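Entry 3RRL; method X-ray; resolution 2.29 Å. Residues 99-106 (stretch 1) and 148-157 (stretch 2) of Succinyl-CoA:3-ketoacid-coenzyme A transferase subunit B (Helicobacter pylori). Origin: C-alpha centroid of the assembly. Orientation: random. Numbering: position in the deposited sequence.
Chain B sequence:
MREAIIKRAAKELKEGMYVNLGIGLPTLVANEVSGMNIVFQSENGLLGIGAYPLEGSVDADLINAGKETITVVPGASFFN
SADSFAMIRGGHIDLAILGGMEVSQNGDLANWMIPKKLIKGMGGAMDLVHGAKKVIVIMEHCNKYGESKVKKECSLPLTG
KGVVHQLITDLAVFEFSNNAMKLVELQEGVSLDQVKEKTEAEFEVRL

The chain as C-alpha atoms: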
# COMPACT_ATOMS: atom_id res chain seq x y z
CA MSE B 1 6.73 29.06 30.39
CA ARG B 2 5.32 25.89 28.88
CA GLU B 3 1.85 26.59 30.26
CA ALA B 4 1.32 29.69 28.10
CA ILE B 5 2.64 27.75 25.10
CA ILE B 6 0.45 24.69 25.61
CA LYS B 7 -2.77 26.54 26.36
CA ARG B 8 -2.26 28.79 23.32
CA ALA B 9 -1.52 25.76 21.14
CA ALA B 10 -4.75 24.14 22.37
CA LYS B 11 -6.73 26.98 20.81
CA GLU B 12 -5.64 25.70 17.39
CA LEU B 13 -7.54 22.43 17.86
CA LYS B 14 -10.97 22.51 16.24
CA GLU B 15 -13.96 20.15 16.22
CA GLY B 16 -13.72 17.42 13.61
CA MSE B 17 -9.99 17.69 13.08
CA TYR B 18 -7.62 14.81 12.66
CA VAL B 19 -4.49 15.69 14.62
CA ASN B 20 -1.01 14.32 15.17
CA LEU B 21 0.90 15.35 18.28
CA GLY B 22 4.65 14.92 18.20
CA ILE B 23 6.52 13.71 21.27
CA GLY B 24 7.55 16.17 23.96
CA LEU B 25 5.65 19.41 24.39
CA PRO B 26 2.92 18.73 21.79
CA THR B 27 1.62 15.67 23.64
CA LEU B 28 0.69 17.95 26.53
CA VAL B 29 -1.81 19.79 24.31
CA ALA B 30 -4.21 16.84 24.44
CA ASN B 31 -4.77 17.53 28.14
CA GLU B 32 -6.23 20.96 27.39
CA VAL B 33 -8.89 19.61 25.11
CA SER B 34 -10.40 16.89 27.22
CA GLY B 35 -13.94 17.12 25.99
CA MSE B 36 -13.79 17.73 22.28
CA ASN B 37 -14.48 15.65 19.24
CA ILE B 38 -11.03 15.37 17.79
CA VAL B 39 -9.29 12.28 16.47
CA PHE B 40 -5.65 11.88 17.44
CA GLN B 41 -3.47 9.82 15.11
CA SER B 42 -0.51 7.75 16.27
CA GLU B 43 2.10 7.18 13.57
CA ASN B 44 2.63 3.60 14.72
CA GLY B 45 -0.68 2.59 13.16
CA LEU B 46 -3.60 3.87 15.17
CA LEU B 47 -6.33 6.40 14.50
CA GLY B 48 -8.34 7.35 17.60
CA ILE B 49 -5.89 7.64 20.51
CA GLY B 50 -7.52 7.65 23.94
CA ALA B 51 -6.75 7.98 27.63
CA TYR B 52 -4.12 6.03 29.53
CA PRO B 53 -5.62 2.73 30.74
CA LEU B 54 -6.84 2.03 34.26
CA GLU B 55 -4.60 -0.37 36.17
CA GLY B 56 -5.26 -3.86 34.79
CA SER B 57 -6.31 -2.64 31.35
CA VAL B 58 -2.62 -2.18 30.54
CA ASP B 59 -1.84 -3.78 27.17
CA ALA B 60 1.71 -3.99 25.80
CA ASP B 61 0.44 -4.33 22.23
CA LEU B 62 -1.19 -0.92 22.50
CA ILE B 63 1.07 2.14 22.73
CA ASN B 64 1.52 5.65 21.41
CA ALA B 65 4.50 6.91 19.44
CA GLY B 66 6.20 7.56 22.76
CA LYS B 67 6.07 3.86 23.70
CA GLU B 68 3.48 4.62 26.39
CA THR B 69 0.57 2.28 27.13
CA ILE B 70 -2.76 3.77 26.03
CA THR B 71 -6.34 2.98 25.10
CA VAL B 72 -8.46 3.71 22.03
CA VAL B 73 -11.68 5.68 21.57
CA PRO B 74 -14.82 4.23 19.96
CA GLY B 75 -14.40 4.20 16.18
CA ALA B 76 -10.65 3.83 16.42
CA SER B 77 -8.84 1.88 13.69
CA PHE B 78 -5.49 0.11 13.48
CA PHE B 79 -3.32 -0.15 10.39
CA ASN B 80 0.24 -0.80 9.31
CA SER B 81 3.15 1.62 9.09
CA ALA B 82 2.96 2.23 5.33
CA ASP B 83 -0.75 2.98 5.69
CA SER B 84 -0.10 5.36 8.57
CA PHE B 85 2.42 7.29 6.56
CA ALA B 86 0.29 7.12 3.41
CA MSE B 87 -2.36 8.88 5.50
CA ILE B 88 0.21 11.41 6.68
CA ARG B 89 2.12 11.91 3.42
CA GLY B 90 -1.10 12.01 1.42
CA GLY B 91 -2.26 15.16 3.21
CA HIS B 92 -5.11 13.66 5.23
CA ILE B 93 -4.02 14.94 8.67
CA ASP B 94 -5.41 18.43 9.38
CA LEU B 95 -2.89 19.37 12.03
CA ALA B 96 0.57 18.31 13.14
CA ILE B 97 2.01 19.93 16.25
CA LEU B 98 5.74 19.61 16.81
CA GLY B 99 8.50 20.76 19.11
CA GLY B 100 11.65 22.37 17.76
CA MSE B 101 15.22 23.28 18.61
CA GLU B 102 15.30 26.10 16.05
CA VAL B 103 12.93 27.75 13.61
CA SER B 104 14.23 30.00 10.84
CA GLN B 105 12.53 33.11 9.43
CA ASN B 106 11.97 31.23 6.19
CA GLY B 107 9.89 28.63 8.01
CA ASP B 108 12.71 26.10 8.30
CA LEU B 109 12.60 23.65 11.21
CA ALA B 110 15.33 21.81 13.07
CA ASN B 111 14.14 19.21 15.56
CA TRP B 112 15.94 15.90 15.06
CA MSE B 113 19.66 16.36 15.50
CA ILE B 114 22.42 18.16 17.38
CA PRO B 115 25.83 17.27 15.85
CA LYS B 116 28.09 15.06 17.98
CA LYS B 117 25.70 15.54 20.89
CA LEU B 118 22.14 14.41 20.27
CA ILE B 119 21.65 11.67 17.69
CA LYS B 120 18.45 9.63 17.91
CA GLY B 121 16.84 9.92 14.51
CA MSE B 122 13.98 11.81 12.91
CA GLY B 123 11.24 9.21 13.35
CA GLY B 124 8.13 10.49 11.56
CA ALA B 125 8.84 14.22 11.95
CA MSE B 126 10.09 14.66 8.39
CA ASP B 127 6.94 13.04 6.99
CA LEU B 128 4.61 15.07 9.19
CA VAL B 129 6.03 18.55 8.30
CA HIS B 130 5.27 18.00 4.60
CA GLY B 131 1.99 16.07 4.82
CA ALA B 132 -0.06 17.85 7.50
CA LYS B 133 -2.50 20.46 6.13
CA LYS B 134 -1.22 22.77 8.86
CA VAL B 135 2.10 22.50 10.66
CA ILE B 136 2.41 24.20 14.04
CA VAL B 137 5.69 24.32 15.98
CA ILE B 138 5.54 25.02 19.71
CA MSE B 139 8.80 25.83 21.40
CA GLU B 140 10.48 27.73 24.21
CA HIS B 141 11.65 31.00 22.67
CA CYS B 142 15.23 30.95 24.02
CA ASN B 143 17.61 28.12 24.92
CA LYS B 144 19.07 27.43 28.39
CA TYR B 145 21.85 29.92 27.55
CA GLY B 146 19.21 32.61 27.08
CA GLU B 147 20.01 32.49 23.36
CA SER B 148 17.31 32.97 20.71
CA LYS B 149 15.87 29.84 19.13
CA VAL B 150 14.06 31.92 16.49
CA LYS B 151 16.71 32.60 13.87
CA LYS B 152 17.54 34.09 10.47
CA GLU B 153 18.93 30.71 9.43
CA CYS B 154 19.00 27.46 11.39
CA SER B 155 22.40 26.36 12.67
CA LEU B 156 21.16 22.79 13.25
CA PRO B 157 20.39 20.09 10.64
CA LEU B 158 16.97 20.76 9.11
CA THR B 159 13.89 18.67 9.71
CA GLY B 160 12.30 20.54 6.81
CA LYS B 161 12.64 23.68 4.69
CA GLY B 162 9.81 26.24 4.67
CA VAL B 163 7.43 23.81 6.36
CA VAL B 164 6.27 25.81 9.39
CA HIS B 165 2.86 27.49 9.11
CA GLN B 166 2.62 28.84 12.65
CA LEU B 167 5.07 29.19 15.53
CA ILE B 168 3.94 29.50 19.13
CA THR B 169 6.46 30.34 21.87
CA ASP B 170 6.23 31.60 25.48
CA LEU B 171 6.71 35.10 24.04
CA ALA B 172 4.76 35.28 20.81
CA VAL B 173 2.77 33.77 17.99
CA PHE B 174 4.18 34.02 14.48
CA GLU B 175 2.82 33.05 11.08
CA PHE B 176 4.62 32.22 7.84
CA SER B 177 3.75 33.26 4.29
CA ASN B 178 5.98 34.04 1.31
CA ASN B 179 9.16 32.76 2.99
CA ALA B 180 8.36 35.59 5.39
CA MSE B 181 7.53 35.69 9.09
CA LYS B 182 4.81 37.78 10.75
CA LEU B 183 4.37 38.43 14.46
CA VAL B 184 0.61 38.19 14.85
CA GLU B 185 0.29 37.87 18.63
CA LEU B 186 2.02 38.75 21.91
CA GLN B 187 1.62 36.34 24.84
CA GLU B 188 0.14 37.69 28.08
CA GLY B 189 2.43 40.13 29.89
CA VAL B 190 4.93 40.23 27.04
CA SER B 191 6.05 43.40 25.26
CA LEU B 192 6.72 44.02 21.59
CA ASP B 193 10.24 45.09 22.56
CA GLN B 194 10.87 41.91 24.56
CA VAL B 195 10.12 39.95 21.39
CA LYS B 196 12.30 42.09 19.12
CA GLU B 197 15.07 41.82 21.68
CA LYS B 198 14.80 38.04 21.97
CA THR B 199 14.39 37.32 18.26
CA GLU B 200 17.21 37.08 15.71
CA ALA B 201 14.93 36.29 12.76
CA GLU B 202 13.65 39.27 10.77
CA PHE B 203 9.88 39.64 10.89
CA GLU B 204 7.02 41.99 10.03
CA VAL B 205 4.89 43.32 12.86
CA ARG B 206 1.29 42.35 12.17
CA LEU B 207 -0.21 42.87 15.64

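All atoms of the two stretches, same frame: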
# COMPACT_ATOMS: atom_id res chain seq x y z
N GLY B 99 7.53 19.96 18.39
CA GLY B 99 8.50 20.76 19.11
C GLY B 99 9.62 21.13 18.17
O GLY B 99 9.69 20.60 17.06
N GLY B 100 10.50 22.04 18.58
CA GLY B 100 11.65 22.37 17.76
C GLY B 100 12.82 22.86 18.58
O GLY B 100 12.66 23.37 19.69
N MSE B 101 14.02 22.64 18.06
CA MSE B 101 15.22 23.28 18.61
C MSE B 101 15.48 24.66 18.01
O MSE B 101 15.94 25.57 18.70
CB MSE B 101 16.41 22.35 18.49
CG MSE B 101 16.18 21.05 19.25
SE MSE B 101 17.54 19.72 18.92
CE MSE B 101 17.25 19.47 17.02
N GLU B 102 15.21 24.82 16.72
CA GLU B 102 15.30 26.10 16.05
C GLU B 102 14.22 26.22 14.99
O GLU B 102 13.81 25.25 14.40
CB GLU B 102 16.65 26.25 15.35
CG GLU B 102 17.84 26.56 16.22
CD GLU B 102 19.13 26.51 15.44
OE1 GLU B 102 19.10 26.08 14.28
OE2 GLU B 102 20.17 26.90 15.97
N VAL B 103 13.77 27.44 14.75
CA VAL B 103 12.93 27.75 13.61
C VAL B 103 13.53 28.96 12.93
O VAL B 103 13.84 29.93 13.57
CB VAL B 103 11.50 28.04 14.00
CG1 VAL B 103 10.70 28.37 12.78
CG2 VAL B 103 10.90 26.88 14.74
N SER B 104 13.69 28.89 11.62
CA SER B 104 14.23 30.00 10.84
C SER B 104 13.12 30.90 10.31
O SER B 104 11.98 30.52 10.27
CB SER B 104 15.10 29.48 9.71
OG SER B 104 14.35 29.33 8.54
N GLN B 105 13.49 32.11 9.91
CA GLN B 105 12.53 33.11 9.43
C GLN B 105 11.84 32.66 8.15
O GLN B 105 10.77 33.13 7.82
CB GLN B 105 13.18 34.48 9.25
CG GLN B 105 13.91 34.67 7.97
CD GLN B 105 14.76 35.92 7.97
OE1 GLN B 105 15.15 36.42 9.01
NE2 GLN B 105 15.05 36.42 6.79
N ASN B 106 12.49 31.77 7.43
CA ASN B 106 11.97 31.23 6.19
C ASN B 106 10.99 30.09 6.43
O ASN B 106 10.44 29.55 5.50
CB ASN B 106 13.11 30.77 5.30
CG ASN B 106 12.65 29.87 4.18
OD1 ASN B 106 11.72 30.19 3.45
ND2 ASN B 106 13.29 28.72 4.05
N SER B 148 18.51 33.08 21.54
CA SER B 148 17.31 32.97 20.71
C SER B 148 17.24 31.69 19.88
O SER B 148 18.21 31.30 19.22
CB SER B 148 17.20 34.18 19.78
OG SER B 148 16.03 34.08 18.99
N LYS B 149 16.10 31.03 19.94
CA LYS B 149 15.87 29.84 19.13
C LYS B 149 15.10 30.17 17.85
O LYS B 149 14.86 29.31 17.01
CB LYS B 149 15.18 28.76 19.96
CG LYS B 149 16.04 28.31 21.15
CD LYS B 149 15.25 27.48 22.14
CE LYS B 149 14.60 26.29 21.46
NZ LYS B 149 13.60 25.64 22.35
N VAL B 150 14.73 31.44 17.70
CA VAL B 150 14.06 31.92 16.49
C VAL B 150 15.08 32.71 15.67
O VAL B 150 15.46 33.83 16.05
CB VAL B 150 12.86 32.81 16.84
CG1 VAL B 150 12.00 33.07 15.60
CG2 VAL B 150 12.04 32.16 17.96
N LYS B 151 15.49 32.15 14.54
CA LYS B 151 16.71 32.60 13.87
C LYS B 151 16.52 33.04 12.42
O LYS B 151 15.48 32.78 11.80
CB LYS B 151 17.78 31.50 13.95
CG LYS B 151 18.05 31.02 15.37
CD LYS B 151 19.28 30.14 15.46
CE LYS B 151 20.56 30.95 15.62
NZ LYS B 151 20.73 31.46 17.01
N LYS B 152 17.53 33.73 11.88
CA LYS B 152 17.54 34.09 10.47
C LYS B 152 17.74 32.84 9.63
O LYS B 152 17.03 32.62 8.65
CB LYS B 152 18.64 35.12 10.18
N GLU B 153 18.72 32.03 10.02
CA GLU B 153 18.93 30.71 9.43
C GLU B 153 19.19 29.72 10.55
O GLU B 153 19.81 30.06 11.56
CB GLU B 153 20.10 30.74 8.44
N CYS B 154 18.71 28.49 10.40
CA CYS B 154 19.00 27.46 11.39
C CYS B 154 20.49 27.14 11.38
O CYS B 154 21.14 27.19 10.34
CB CYS B 154 18.18 26.20 11.11
SG CYS B 154 16.40 26.42 11.36
N SER B 155 21.05 26.90 12.57
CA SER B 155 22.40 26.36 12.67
C SER B 155 22.41 24.83 12.75
O SER B 155 23.44 24.20 12.49
CB SER B 155 23.11 26.95 13.90
OG SER B 155 22.48 26.55 15.11
N LEU B 156 21.27 24.24 13.11
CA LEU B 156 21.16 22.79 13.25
C LEU B 156 20.62 22.12 11.98
O LEU B 156 19.94 22.76 11.18
CB LEU B 156 20.30 22.42 14.46
CG LEU B 156 20.72 23.01 15.80
CD1 LEU B 156 19.66 22.73 16.86
CD2 LEU B 156 22.08 22.47 16.24
N PRO B 157 20.90 20.81 11.81
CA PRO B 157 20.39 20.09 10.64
C PRO B 157 18.88 20.24 10.54
O PRO B 157 18.18 20.10 11.54
CB PRO B 157 20.76 18.64 10.94
CG PRO B 157 21.98 18.75 11.82
CD PRO B 157 21.73 19.95 12.68
O HOH W 1 14.94 22.59 21.95
O HOH W 2 20.66 28.78 18.15

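Stretch 2 lies alongside stretch 1 as a short parallel pairing followed by a turn that closes around one carboxylate; together they bury 658 Å², both sides summed. Ser 148 sets the start without reaching across: its OG comes no nearer to stretch 1 than 7.2 Å, measured to Val 103 O.

Lys 149 makes the first link through its backbone. Its O accepts a hydrogen bond from Val 103 N at 3.1 Å, with an N-H...O angle of 163°, and also lies 3.4 Å from Glu 102 CA in a CA-H...O contact. Its side chain (m, t, p, t) runs back along stretch 1, bringing CE to 3.2 Å from Met 101 O and NZ to 3.6 Å from Gly 100 O. A water joins these ends weakly, 3.4 Å from Lys 149 NZ and 3.3 Å from Gly 100 O.

Val 150 pairs with Val 103 at a CA-CA distance of 5.2 Å, their side chains on the same face of the sheet. Both are buried, and beta-branched valine suits such an extended backbone. Lys 151 then turns its backbone toward stretch 1 again: its N donates to Val 103 O at 2.9 Å and 173°, the straightest of the backbone bonds. Its O accepts a weak bond from Gln 105 N, 2.8 Å long but bent to 121°, and approaches Ser 104 CA to 3.2 Å. The Lys 151 side chain shares a face with that of Ser 104. Its CD packs 3.4 Å from Glu 102 OE2, while a water bridges the charged ends, 2.9 Å from both Lys 151 NZ and Glu 102 OE2.

Past the strand, Lys 152 still touches stretch 1 through CB, 3.9 Å from Gln 105 OE1; its side chain is not modelled beyond that atom. Cys 154, in the m rotamer, places SG 3.7 Å from both Ser 104 N and Ser 104 CB, a small thiol lying against a small serine.

Glu 102, with 128 Å² covered, is the centre of the turn's contacts. Its extended m, t side chain presents OE1 to two amides: Ser 155 N at 2.7 Å and 130°, and Leu 156 N at 3.1 Å and 161°. Ser 155 OG, on a p rotamer, donates to Glu 102 OE2 at a very short 2.5 Å. With the water already described, these three donors satisfy the buried carboxylate. Leu 156 points toward stretch 1 and adds an apolar contact, CD1 to Met 101 CB at 3.7 Å, whereas Pro 157 points away and makes no contact, so the interface ends at Leu 156.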